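Local coordinates for D-2-hydroxyacid dehydrogensase protein (Ketogulonicigenium vulgare, PDB 4LSW) that probably catalyses the NAD(P)-dependent interconversion of D-2-hydroxyacids and 2-oxoacids, as in other members of the D-isomer-specific 2-hydroxyacid dehydrogenase family, at residues N67-S72 against A303-S308; G149-G154 against H213-D218; D190-A195 against I220-P225; G294-D299 against P309-V314. All coordinates share one frame; numbering follows the deposited sequence.

Interaction 1: residues N67-S72 against A303-S308; sequences NLELIS and AHFAGS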
loop_
_atom_site.group_PDB
_atom_site.type_symbol
_atom_site.label_atom_id
_atom_site.label_comp_id
_atom_site.label_asym_id
_atom_site.label_seq_id
_atom_site.Cartn_x
_atom_site.Cartn_y
_atom_site.Cartn_z
ATOM N N ASN A 67 21.199 23.751 1.855
ATOM C CA ASN A 67 21.570 23.588 0.464
ATOM C C ASN A 67 20.902 22.371 -0.169
ATOM O O ASN A 67 21.292 21.922 -1.241
ATOM C CB ASN A 67 23.090 23.519 0.343
ATOM C CG ASN A 67 23.763 24.780 0.855
ATOM O OD1 ASN A 67 23.427 25.886 0.433
ATOM N ND2 ASN A 67 24.689 24.623 1.796
ATOM N N LEU A 68 19.868 21.868 0.504
ATOM C CA LEU A 68 19.059 20.757 -0.014
ATOM C C LEU A 68 18.447 21.042 -1.393
ATOM O O LEU A 68 17.894 22.122 -1.631
ATOM C CB LEU A 68 17.943 20.437 0.982
ATOM C CG LEU A 68 17.103 19.187 0.709
ATOM C CD1 LEU A 68 17.954 17.924 0.731
ATOM C CD2 LEU A 68 15.980 19.094 1.733
ATOM N N GLU A 69 18.528 20.054 -2.283
ATOM C CA GLU A 69 18.020 20.191 -3.648
ATOM C C GLU A 69 16.855 19.247 -3.929
ATOM O O GLU A 69 15.941 19.562 -4.710
ATOM C CB GLU A 69 19.138 19.913 -4.660
ATOM C CG GLU A 69 20.310 20.887 -4.566
ATOM C CD GLU A 69 21.526 20.451 -5.371
ATOM O OE1 GLU A 69 21.454 19.450 -6.119
ATOM O OE2 GLU A 69 22.576 21.119 -5.245
ATOM N N LEU A 70 16.887 18.090 -3.281
ATOM C CA LEU A 70 16.021 16.988 -3.670
ATOM C C LEU A 70 15.748 16.072 -2.500
ATOM O O LEU A 70 16.645 15.764 -1.718
ATOM C CB LEU A 70 16.692 16.179 -4.789
ATOM C CG LEU A 70 16.068 14.820 -5.131
ATOM C CD1 LEU A 70 14.675 14.969 -5.715
ATOM C CD2 LEU A 70 16.951 14.055 -6.091
ATOM N N ILE A 71 14.498 15.645 -2.376
ATOM C CA ILE A 71 14.152 14.589 -1.437
ATOM C C ILE A 71 13.584 13.445 -2.257
ATOM O O ILE A 71 12.581 13.615 -2.949
ATOM C CB ILE A 71 13.110 15.050 -0.400
ATOM C CG1 ILE A 71 13.656 16.230 0.407
ATOM C CG2 ILE A 71 12.753 13.898 0.532
ATOM C CD1 ILE A 71 12.612 16.942 1.266
ATOM N N SER A 72 14.251 12.298 -2.197
ATOM C CA SER A 72 13.824 11.114 -2.921
ATOM C C SER A 72 13.253 10.101 -1.940
ATOM O O SER A 72 13.908 9.718 -0.963
ATOM C CB SER A 72 14.978 10.528 -3.744
ATOM O OG SER A 72 15.219 11.327 -4.885
ATOM N N ALA A 303 20.067 10.468 -11.684
ATOM C CA ALA A 303 19.640 11.420 -12.695
ATOM C C ALA A 303 19.799 12.855 -12.204
ATOM O O ALA A 303 20.304 13.714 -12.924
ATOM C CB ALA A 303 18.200 11.146 -13.096
ATOM N N HIS A 304 19.389 13.115 -10.970
ATOM C CA HIS A 304 19.481 14.465 -10.426
ATOM C C HIS A 304 20.907 15.012 -10.446
ATOM O O HIS A 304 21.146 16.119 -10.929
ATOM C CB HIS A 304 18.945 14.516 -8.993
ATOM C CG HIS A 304 19.137 15.845 -8.337
ATOM N ND1 HIS A 304 18.312 16.925 -8.583
ATOM C CD2 HIS A 304 20.078 16.283 -7.468
ATOM C CE1 HIS A 304 18.730 17.962 -7.885
ATOM N NE2 HIS A 304 19.808 17.602 -7.205
ATOM N N PHE A 305 21.847 14.236 -9.919
ATOM C CA PHE A 305 23.211 14.727 -9.779
ATOM C C PHE A 305 23.948 14.752 -11.112
ATOM O O PHE A 305 24.969 15.421 -11.244
ATOM C CB PHE A 305 23.973 13.928 -8.725
ATOM C CG PHE A 305 23.521 14.219 -7.319
ATOM C CD1 PHE A 305 23.784 15.448 -6.739
ATOM C CD2 PHE A 305 22.815 13.275 -6.585
ATOM C CE1 PHE A 305 23.365 15.729 -5.451
ATOM C CE2 PHE A 305 22.395 13.549 -5.295
ATOM C CZ PHE A 305 22.668 14.776 -4.727
ATOM N N ALA A 306 23.412 14.040 -12.100
ATOM C CA ALA A 306 23.991 14.040 -13.444
ATOM C C ALA A 306 23.510 15.226 -14.276
ATOM O O ALA A 306 24.071 15.521 -15.333
ATOM C CB ALA A 306 23.686 12.723 -14.163
ATOM N N GLY A 307 22.472 15.905 -13.797
ATOM C CA GLY A 307 21.885 17.018 -14.523
ATOM C C GLY A 307 20.857 16.554 -15.540
ATOM O O GLY A 307 20.524 17.279 -16.483
ATOM N N SER A 308 20.348 15.342 -15.345
ATOM C CA SER A 308 19.343 14.768 -16.232
ATOM C C SER A 308 17.956 14.913 -15.612
ATOM O O SER A 308 17.844 15.196 -14.419
ATOM C CB SER A 308 19.661 13.298 -16.503
ATOM O OG SER A 308 20.836 13.169 -17.272
#
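A His-carboxylate hydrogen bond joins Glu69 to His304 where helix 287-306 ends beside strand 70-74, in the half of the chain built on the mixed sheet, not on the all-parallel Rossmann-type sheet. His304 NE2 donates to Glu69 OE1 over 2.7 Å with an N-H...O angle of 159°. The carboxylate oxygen lies near the ring plane and accepts through its anti lone pair, while the carboxylate and imidazole planes are turned 55° apart. Glu69 CG stands anti to the carbonyl carbon, and the chain beyond it is extended, which brings the acid to the ring's edge. Leu70 takes a face of the same ring: its CB sits 4.1 Å from the His304 ring centroid and only 6° off the normal, a CH-pi contact. The leucine tip continues past the ring, with Leu70 CD2 3.6 Å from His304 CB. The imidazole is thus held both at its NE2 edge and over one face. Phe305 adds a looser approach, its CE1 4.2 Å from Glu69 OE1. After this last turn, Gly307, with positive phi, ends the helix in a Schellman motif. The second carboxylate oxygen, Glu69 OE2, forms a salt bridge with Arg47, just ahead of strand 48-52; Leu70 also packs on Leu301 of helix 287-306, and Phe305 rests on Ala48 of strand 48-52.

Interaction 2: residues G149-G154 against H213-D218; sequences GVLGLG and HIVGRD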
loop_
_atom_site.group_PDB
_atom_site.type_symbol
_atom_site.label_atom_id
_atom_site.label_comp_id
_atom_site.label_asym_id
_atom_site.label_seq_id
_atom_site.Cartn_x
_atom_site.Cartn_y
_atom_site.Cartn_z
ATOM N N GLY A 149 -16.885 -6.093 -6.599
ATOM C CA GLY A 149 -16.834 -4.649 -6.695
ATOM C C GLY A 149 -15.441 -4.173 -6.359
ATOM O O GLY A 149 -14.788 -4.722 -5.473
ATOM N N VAL A 150 -14.990 -3.149 -7.069
ATOM C CA VAL A 150 -13.688 -2.553 -6.816
ATOM C C VAL A 150 -13.880 -1.091 -6.422
ATOM O O VAL A 150 -14.373 -0.277 -7.220
ATOM C CB VAL A 150 -12.769 -2.691 -8.039
ATOM C CG1 VAL A 150 -11.388 -2.112 -7.766
ATOM C CG2 VAL A 150 -12.654 -4.167 -8.444
ATOM N N LEU A 151 -13.502 -0.769 -5.184
ATOM C CA LEU A 151 -13.656 0.576 -4.633
ATOM C C LEU A 151 -12.352 1.337 -4.836
ATOM O O LEU A 151 -11.355 1.103 -4.140
ATOM C CB LEU A 151 -14.033 0.504 -3.154
ATOM C CG LEU A 151 -14.214 1.842 -2.445
ATOM C CD1 LEU A 151 -15.245 2.693 -3.176
ATOM C CD2 LEU A 151 -14.650 1.595 -1.026
ATOM N N GLY A 152 -12.359 2.217 -5.831
ATOM C CA GLY A 152 -11.151 2.892 -6.278
ATOM C C GLY A 152 -10.582 2.168 -7.480
ATOM O O GLY A 152 -10.002 1.090 -7.332
ATOM N N LEU A 153 -10.759 2.740 -8.666
ATOM C CA LEU A 153 -10.272 2.098 -9.887
ATOM C C LEU A 153 -9.134 2.894 -10.529
ATOM O O LEU A 153 -9.193 3.270 -11.704
ATOM C CB LEU A 153 -11.414 1.853 -10.876
ATOM C CG LEU A 153 -11.086 0.727 -11.860
ATOM C CD1 LEU A 153 -11.401 -0.636 -11.254
ATOM C CD2 LEU A 153 -11.815 0.937 -13.172
ATOM N N GLY A 154 -8.109 3.157 -9.722
ATOM C CA GLY A 154 -6.854 3.699 -10.207
ATOM C C GLY A 154 -5.964 2.561 -10.672
ATOM O O GLY A 154 -6.462 1.519 -11.087
ATOM N N HIS A 213 -17.262 7.277 -0.428
ATOM C CA HIS A 213 -16.385 6.144 -0.733
ATOM C C HIS A 213 -15.705 5.580 0.518
ATOM O O HIS A 213 -14.946 4.609 0.456
ATOM C CB HIS A 213 -15.346 6.547 -1.787
ATOM C CG HIS A 213 -15.948 6.907 -3.111
ATOM N ND1 HIS A 213 -15.599 8.041 -3.807
ATOM C CD2 HIS A 213 -16.883 6.271 -3.858
ATOM C CE1 HIS A 213 -16.300 8.095 -4.931
ATOM N NE2 HIS A 213 -17.082 7.033 -4.983
ATOM N N ILE A 214 -15.975 6.194 1.659
ATOM C CA ILE A 214 -15.464 5.692 2.924
ATOM C C ILE A 214 -16.187 4.396 3.336
ATOM O O ILE A 214 -17.414 4.291 3.193
ATOM C CB ILE A 214 -15.641 6.765 4.023
ATOM C CG1 ILE A 214 -14.816 8.009 3.685
ATOM C CG2 ILE A 214 -15.289 6.204 5.395
ATOM C CD1 ILE A 214 -15.156 9.228 4.542
ATOM N N VAL A 215 -15.432 3.417 3.837
ATOM C CA VAL A 215 -16.005 2.134 4.228
ATOM C C VAL A 215 -16.379 2.139 5.703
ATOM O O VAL A 215 -15.559 1.825 6.567
ATOM C CB VAL A 215 -15.056 0.952 3.933
ATOM C CG1 VAL A 215 -15.728 -0.379 4.269
ATOM C CG2 VAL A 215 -14.639 0.981 2.474
ATOM N N GLY A 216 -17.627 2.499 5.974
ATOM C CA GLY A 216 -18.141 2.495 7.330
ATOM C C GLY A 216 -19.235 1.456 7.520
ATOM O O GLY A 216 -19.400 0.550 6.696
ATOM N N ARG A 217 -20.001 1.591 8.599
ATOM C CA ARG A 217 -21.069 0.636 8.908
ATOM C C ARG A 217 -22.036 0.411 7.738
ATOM O O ARG A 217 -22.394 -0.729 7.454
ATOM C CB ARG A 217 -21.867 1.068 10.151
ATOM C CG ARG A 217 -23.077 0.180 10.441
ATOM C CD ARG A 217 -23.825 0.604 11.716
ATOM N NE ARG A 217 -23.356 -0.105 12.900
ATOM C CZ ARG A 217 -24.074 -1.005 13.567
ATOM N NH1 ARG A 217 -25.308 -1.306 13.180
ATOM N NH2 ARG A 217 -23.566 -1.595 14.637
ATOM N N ASP A 218 -22.460 1.478 7.060
ATOM C CA ASP A 218 -23.432 1.311 5.988
ATOM C C ASP A 218 -22.879 0.500 4.811
ATOM O O ASP A 218 -23.577 -0.357 4.263
ATOM C CB ASP A 218 -23.989 2.666 5.516
ATOM C CG ASP A 218 -24.903 3.313 6.538
ATOM O OD1 ASP A 218 -25.468 2.589 7.376
ATOM O OD2 ASP A 218 -25.050 4.550 6.484
#
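Leu151 closes strand 147-151 opposite the segment that carries His213 and Val215, the backbones coming nearest at 7.3 Å between Leu151 CA and His213 CA. This is the first strand of the Rossmann-type domain, and the turn after it, with Gly152 and Gly154, fits the GxGxxG pattern that in this family usually faces the dinucleotide. Gly152 has positive phi (97°), a backbone shape well suited to glycine, and Gly154 occupies the N-cap of helix 155-165. Gly216 likewise takes the N-cap of helix 217-223, so both segments lead into helices. Leu151 carries the contact from the strand side, and its two methyls divide the work. Its CG lies opposite the backbone nitrogen (chi1 179°), directing the branched end across to the other segment. Leu151 CD1 meets the imidazole obliquely, 4.0 Å from His213 CD2, and approaches His213 CB at 4.1 Å. Leu151 CD2 slides alongside Val215, reaching Val215 CG2 at 3.6 Å, in a purely apolar meeting. Around the contact, Leu151 also packs on Ala191 and Leu194 of helix 191-196, while His213 NE2 makes a weak hydrogen bond to Glu189 O. All three touching side chains are buried, and they join the end of strand 147-151 to the residues just before helix 217-223. The carbonyl His213 O is covered without a polar partner in the model; its nearest neighbour across the contact is the methyl Leu151 CD2, at 3.4 Å.

Interaction 3: residues D190-A195 against I220-P225; sequences DAVTLA and IEALGP
Ala195 and Ala222 bring two short helices of the Rossmann-type domain close together: helix 191-196 meets the C-terminal end of helix 217-223 through small side chains. The CA atoms of Ala195 and Leu223 are only 4.5 Å apart, a spacing that goes with the lack of bulk at the meeting point. Each alanine methyl is a low bump directed at the other helix. Ala222 CB sits against the backbone carbonyl of Val192, 3.5 Å from Val192 O, and touches Ala195 CB at 4.0 Å. Val192 borders this hollow with its CG1, which stands opposite the backbone nitrogen (chi1 171°) and comes to 4.1 Å from Ala222 CB. In the other direction, Ala195 CB enters the dip between Ala222 and Leu223, lying 3.7 Å from Leu223 N and 4.2 Å from Leu223 CB. Leu223 also touches Leu252. The N terminus of helix 191-196 is fixed separately: Asp190 is its N-cap, accepting from Thr193 N through OD2, which is met from above the carboxylate plane, and from Thr193 OG1 through the syn lone pair of OD1. Directly after Leu223, Gly224, with positive phi, ends the helix. Val219, one turn before Leu223, extends the same face by touching Ala191, Val192 and Ala195. Where the helices come closest, Ala195 O and Ala222 O, both acceptors, lie 3.3 Å apart without a bond between them.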
loop_
_atom_site.group_PDB
_atom_site.type_symbol
_atom_site.label_atom_id
_atom_site.label_comp_id
_atom_site.label_asym_id
_atom_site.label_seq_id
_atom_site.Cartn_x
_atom_site.Cartn_y
_atom_site.Cartn_z
ATOM N N ASP A 190 -21.484 5.438 -5.523
ATOM C CA ASP A 190 -21.154 5.427 -4.106
ATOM C C ASP A 190 -20.847 4.024 -3.628
ATOM O O ASP A 190 -21.259 3.044 -4.260
ATOM C CB ASP A 190 -22.304 6.004 -3.279
ATOM C CG ASP A 190 -23.471 5.060 -3.184
ATOM O OD1 ASP A 190 -23.983 4.656 -4.240
ATOM O OD2 ASP A 190 -23.841 4.693 -2.054
ATOM N N ALA A 191 -20.140 3.940 -2.507
ATOM C CA ALA A 191 -19.682 2.663 -1.975
ATOM C C ALA A 191 -20.808 1.784 -1.431
ATOM O O ALA A 191 -20.721 0.560 -1.507
ATOM C CB ALA A 191 -18.617 2.875 -0.919
ATOM N N VAL A 192 -21.863 2.386 -0.888
ATOM C CA VAL A 192 -22.973 1.595 -0.364
ATOM C C VAL A 192 -23.662 0.805 -1.466
ATOM O O VAL A 192 -23.869 -0.408 -1.328
ATOM C CB VAL A 192 -24.002 2.463 0.394
ATOM C CG1 VAL A 192 -25.241 1.640 0.737
ATOM C CG2 VAL A 192 -23.374 3.021 1.640
ATOM N N THR A 193 -23.983 1.484 -2.567
ATOM C CA THR A 193 -24.618 0.833 -3.708
ATOM C C THR A 193 -23.696 -0.215 -4.312
ATOM O O THR A 193 -24.136 -1.310 -4.675
ATOM C CB THR A 193 -24.990 1.851 -4.784
ATOM O OG1 THR A 193 -25.788 2.891 -4.196
ATOM C CG2 THR A 193 -25.765 1.184 -5.911
ATOM N N LEU A 194 -22.413 0.113 -4.413
ATOM C CA LEU A 194 -21.434 -0.833 -4.939
ATOM C C LEU A 194 -21.471 -2.120 -4.120
ATOM O O LEU A 194 -21.581 -3.228 -4.660
ATOM C CB LEU A 194 -20.030 -0.220 -4.889
ATOM C CG LEU A 194 -18.885 -1.101 -5.405
ATOM C CD1 LEU A 194 -19.052 -1.330 -6.887
ATOM C CD2 LEU A 194 -17.560 -0.436 -5.106
ATOM N N ALA A 195 -21.402 -1.963 -2.805
ATOM C CA ALA A 195 -21.340 -3.107 -1.910
ATOM C C ALA A 195 -22.605 -3.954 -1.933
ATOM O O ALA A 195 -22.552 -5.188 -1.828
ATOM C CB ALA A 195 -21.066 -2.617 -0.501
ATOM N N ILE A 220 -20.347 -1.640 4.960
ATOM C CA ILE A 220 -20.103 -2.980 5.478
ATOM C C ILE A 220 -21.399 -3.785 5.553
ATOM O O ILE A 220 -21.448 -4.960 5.191
ATOM C CB ILE A 220 -19.392 -2.912 6.842
ATOM C CG1 ILE A 220 -17.986 -2.329 6.655
ATOM C CG2 ILE A 220 -19.343 -4.293 7.475
ATOM C CD1 ILE A 220 -17.323 -1.883 7.947
ATOM N N GLU A 221 -22.471 -3.140 6.005
ATOM C CA GLU A 221 -23.756 -3.823 6.125
ATOM C C GLU A 221 -24.339 -4.168 4.761
ATOM O O GLU A 221 -24.948 -5.219 4.581
ATOM C CB GLU A 221 -24.744 -2.981 6.945
ATOM C CG GLU A 221 -24.382 -2.975 8.413
ATOM C CD GLU A 221 -25.480 -2.455 9.304
ATOM O OE1 GLU A 221 -26.428 -1.798 8.809
ATOM O OE2 GLU A 221 -25.378 -2.711 10.517
ATOM N N ALA A 222 -24.141 -3.275 3.806
ATOM C CA ALA A 222 -24.581 -3.527 2.442
ATOM C C ALA A 222 -23.803 -4.676 1.789
ATOM O O ALA A 222 -24.356 -5.420 0.977
ATOM C CB ALA A 222 -24.500 -2.248 1.602
ATOM N N LEU A 223 -22.529 -4.811 2.144
ATOM C CA LEU A 223 -21.719 -5.915 1.647
ATOM C C LEU A 223 -22.328 -7.234 2.123
ATOM O O LEU A 223 -22.431 -8.188 1.351
ATOM C CB LEU A 223 -20.267 -5.756 2.100
ATOM C CG LEU A 223 -19.240 -6.762 1.586
ATOM C CD1 LEU A 223 -19.419 -6.951 0.078
ATOM C CD2 LEU A 223 -17.857 -6.266 1.932
ATOM N N GLY A 224 -22.740 -7.289 3.385
ATOM C CA GLY A 224 -23.699 -8.298 3.797
ATOM C C GLY A 224 -23.154 -9.581 4.394
ATOM O O GLY A 224 -21.940 -9.814 4.427
ATOM N N PRO A 225 -24.067 -10.431 4.873
ATOM C CA PRO A 225 -23.689 -11.585 5.699
ATOM C C PRO A 225 -22.927 -12.671 4.970
ATOM O O PRO A 225 -22.318 -13.526 5.620
ATOM C CB PRO A 225 -25.046 -12.137 6.181
ATOM C CG PRO A 225 -26.064 -11.566 5.245
ATOM C CD PRO A 225 -25.523 -10.215 4.853
#

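Interaction 4: residues G294-D299 against P309-V314; sequences GQLLRD and PLLTPV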
loop_
_atom_site.group_PDB
_atom_site.type_symbol
_atom_site.label_atom_id
_atom_site.label_comp_id
_atom_site.label_asym_id
_atom_site.label_seq_id
_atom_site.Cartn_x
_atom_site.Cartn_y
_atom_site.Cartn_z
ATOM N N GLY A 294 13.722 0.121 -5.144
ATOM C CA GLY A 294 15.049 0.576 -4.767
ATOM C C GLY A 294 15.815 1.131 -5.952
ATOM O O GLY A 294 16.479 2.160 -5.844
ATOM N N GLN A 295 15.723 0.442 -7.087
ATOM C CA GLN A 295 16.375 0.885 -8.314
ATOM C C GLN A 295 15.862 2.251 -8.760
ATOM O O GLN A 295 16.630 3.096 -9.227
ATOM C CB GLN A 295 16.158 -0.142 -9.434
ATOM C CG GLN A 295 16.961 0.140 -10.705
ATOM C CD GLN A 295 18.454 -0.044 -10.503
ATOM O OE1 GLN A 295 18.919 -1.135 -10.157
ATOM N NE2 GLN A 295 19.215 1.026 -10.710
ATOM N N LEU A 296 14.557 2.464 -8.609
ATOM C CA LEU A 296 13.923 3.713 -9.012
ATOM C C LEU A 296 14.354 4.869 -8.112
ATOM O O LEU A 296 14.630 5.972 -8.590
ATOM C CB LEU A 296 12.403 3.539 -8.995
ATOM C CG LEU A 296 11.556 4.676 -9.563
ATOM C CD1 LEU A 296 12.118 5.169 -10.892
ATOM C CD2 LEU A 296 10.108 4.202 -9.721
ATOM N N LEU A 297 14.398 4.613 -6.810
ATOM C CA LEU A 297 14.929 5.589 -5.869
ATOM C C LEU A 297 16.342 5.979 -6.294
ATOM O O LEU A 297 16.664 7.159 -6.423
ATOM C CB LEU A 297 14.959 5.002 -4.463
ATOM C CG LEU A 297 15.703 5.854 -3.431
ATOM C CD1 LEU A 297 14.782 6.875 -2.771
ATOM C CD2 LEU A 297 16.344 4.963 -2.386
ATOM N N ARG A 298 17.180 4.981 -6.536
ATOM C CA ARG A 298 18.554 5.277 -6.903
ATOM C C ARG A 298 18.642 5.972 -8.264
ATOM O O ARG A 298 19.440 6.895 -8.436
ATOM C CB ARG A 298 19.400 4.008 -6.855
ATOM C CG ARG A 298 19.537 3.457 -5.448
ATOM C CD ARG A 298 20.455 2.248 -5.398
ATOM N NE ARG A 298 19.812 1.002 -5.819
ATOM C CZ ARG A 298 20.087 0.355 -6.947
ATOM N NH1 ARG A 298 20.986 0.839 -7.794
ATOM N NH2 ARG A 298 19.469 -0.786 -7.226
ATOM N N ASP A 299 17.817 5.558 -9.226
ATOM C CA ASP A 299 17.875 6.177 -10.550
ATOM C C ASP A 299 17.484 7.657 -10.528
ATOM O O ASP A 299 18.019 8.453 -11.292
ATOM C CB ASP A 299 17.027 5.408 -11.573
ATOM C CG ASP A 299 17.623 4.059 -11.937
ATOM O OD1 ASP A 299 18.812 3.821 -11.638
ATOM O OD2 ASP A 299 16.894 3.238 -12.534
ATOM N N PRO A 309 16.893 14.730 -16.416
ATOM C CA PRO A 309 15.556 14.884 -15.834
ATOM C C PRO A 309 15.281 13.829 -14.774
ATOM O O PRO A 309 15.753 12.698 -14.898
ATOM C CB PRO A 309 14.623 14.644 -17.025
ATOM C CG PRO A 309 15.453 14.893 -18.235
ATOM C CD PRO A 309 16.835 14.456 -17.866
ATOM N N LEU A 310 14.521 14.198 -13.751
ATOM C CA LEU A 310 14.063 13.242 -12.749
ATOM C C LEU A 310 13.106 12.239 -13.393
ATOM O O LEU A 310 12.335 12.601 -14.287
ATOM C CB LEU A 310 13.372 13.979 -11.600
ATOM C CG LEU A 310 14.249 14.936 -10.797
ATOM C CD1 LEU A 310 13.423 15.680 -9.766
ATOM C CD2 LEU A 310 15.406 14.190 -10.136
ATOM N N LEU A 311 13.153 10.986 -12.947
ATOM C CA LEU A 311 12.305 9.949 -13.531
ATOM C C LEU A 311 10.863 10.072 -13.063
ATOM O O LEU A 311 9.931 10.073 -13.874
ATOM C CB LEU A 311 12.830 8.552 -13.179
ATOM C CG LEU A 311 14.042 7.995 -13.946
ATOM C CD1 LEU A 311 15.348 8.614 -13.469
ATOM C CD2 LEU A 311 14.103 6.481 -13.837
ATOM N N THR A 312 10.686 10.171 -11.748
ATOM C CA THR A 312 9.358 10.171 -11.150
ATOM C C THR A 312 9.149 11.298 -10.131
ATOM O O THR A 312 8.949 11.042 -8.940
ATOM C CB THR A 312 9.052 8.810 -10.496
ATOM O OG1 THR A 312 10.149 8.416 -9.667
ATOM C CG2 THR A 312 8.845 7.737 -11.561
ATOM N N PRO A 313 9.175 12.557 -10.600
ATOM C CA PRO A 313 8.950 13.669 -9.671
ATOM C C PRO A 313 7.506 13.774 -9.209
ATOM O O PRO A 313 6.583 13.416 -9.951
ATOM C CB PRO A 313 9.285 14.897 -10.514
ATOM C CG PRO A 313 8.969 14.477 -11.915
ATOM C CD PRO A 313 9.339 13.019 -11.991
ATOM N N VAL A 314 7.312 14.267 -7.989
ATOM C CA VAL A 314 5.970 14.553 -7.491
ATOM C C VAL A 314 5.829 16.010 -7.074
ATOM O O VAL A 314 4.719 16.500 -6.875
ATOM C CB VAL A 314 5.566 13.636 -6.307
ATOM C CG1 VAL A 314 5.421 12.197 -6.771
ATOM C CG2 VAL A 314 6.565 13.747 -5.169
#
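Leu311 and Leu296 bury the most surface where the segment leading to strand 313-315 folds back along helix 287-306. Their branches cross at an angle, Leu296 CD1 meeting Leu311 CD2 at 3.8 Å, and Leu296 CD1 lies 4.1 Å from Leu311 CB. The CG of Leu311 stands anti to the carbonyl carbon (chi1 -78°), a turn that swings its two methyls over Asp299. There Leu311 CD1 rests 3.4 Å from Asp299 O, while Leu311 CD2 touches Asp299 CB at 3.9 Å. The third participant, Asp299, thus offers its backbone carbonyl and CB to the leucine, and its carboxylate turns along the helix to accept from Gln295 NE2. Thr312 reaches toward Leu296 tip to tip, with Thr312 OG1 4.0 Å from Leu296 CD1 and Thr312 CG2 4.2 Å from Leu296 CD2. That hydroxyl is hydrogen-bonded to Asn95 O and to Asn300 ND2; toward the leucine it makes a van der Waals contact. The contact is therefore apolar between segments that are themselves tied by polar bonds to their surroundings: Leu311 covers Leu296 and the Asp299 turn of the helix, and Asn95 and Asn300 hold the threonine in place.

Overall arrangement
From the N terminus, interaction 1 opens first, at 67-72, and closes only at 303-308, its 230-residue loop enclosing the Rossmann-type domain. Nested within it, interactions 2 and 3 close loops of 58 and 24 residues; they cross along the chain and adjoin in space. Interaction 2 joins the residues leading into helix 217-223 to the first strand of that domain, and interaction 3 joins that helix to helix 191-196. Interaction 4 follows in series, closes a loop of 9 residues and crosses interaction 1; the two touch and share helix 287-306, tying it to strand 70-74 and to the lead-in of strand 313-315. The two pairs lie on opposite sides of the chain's centre.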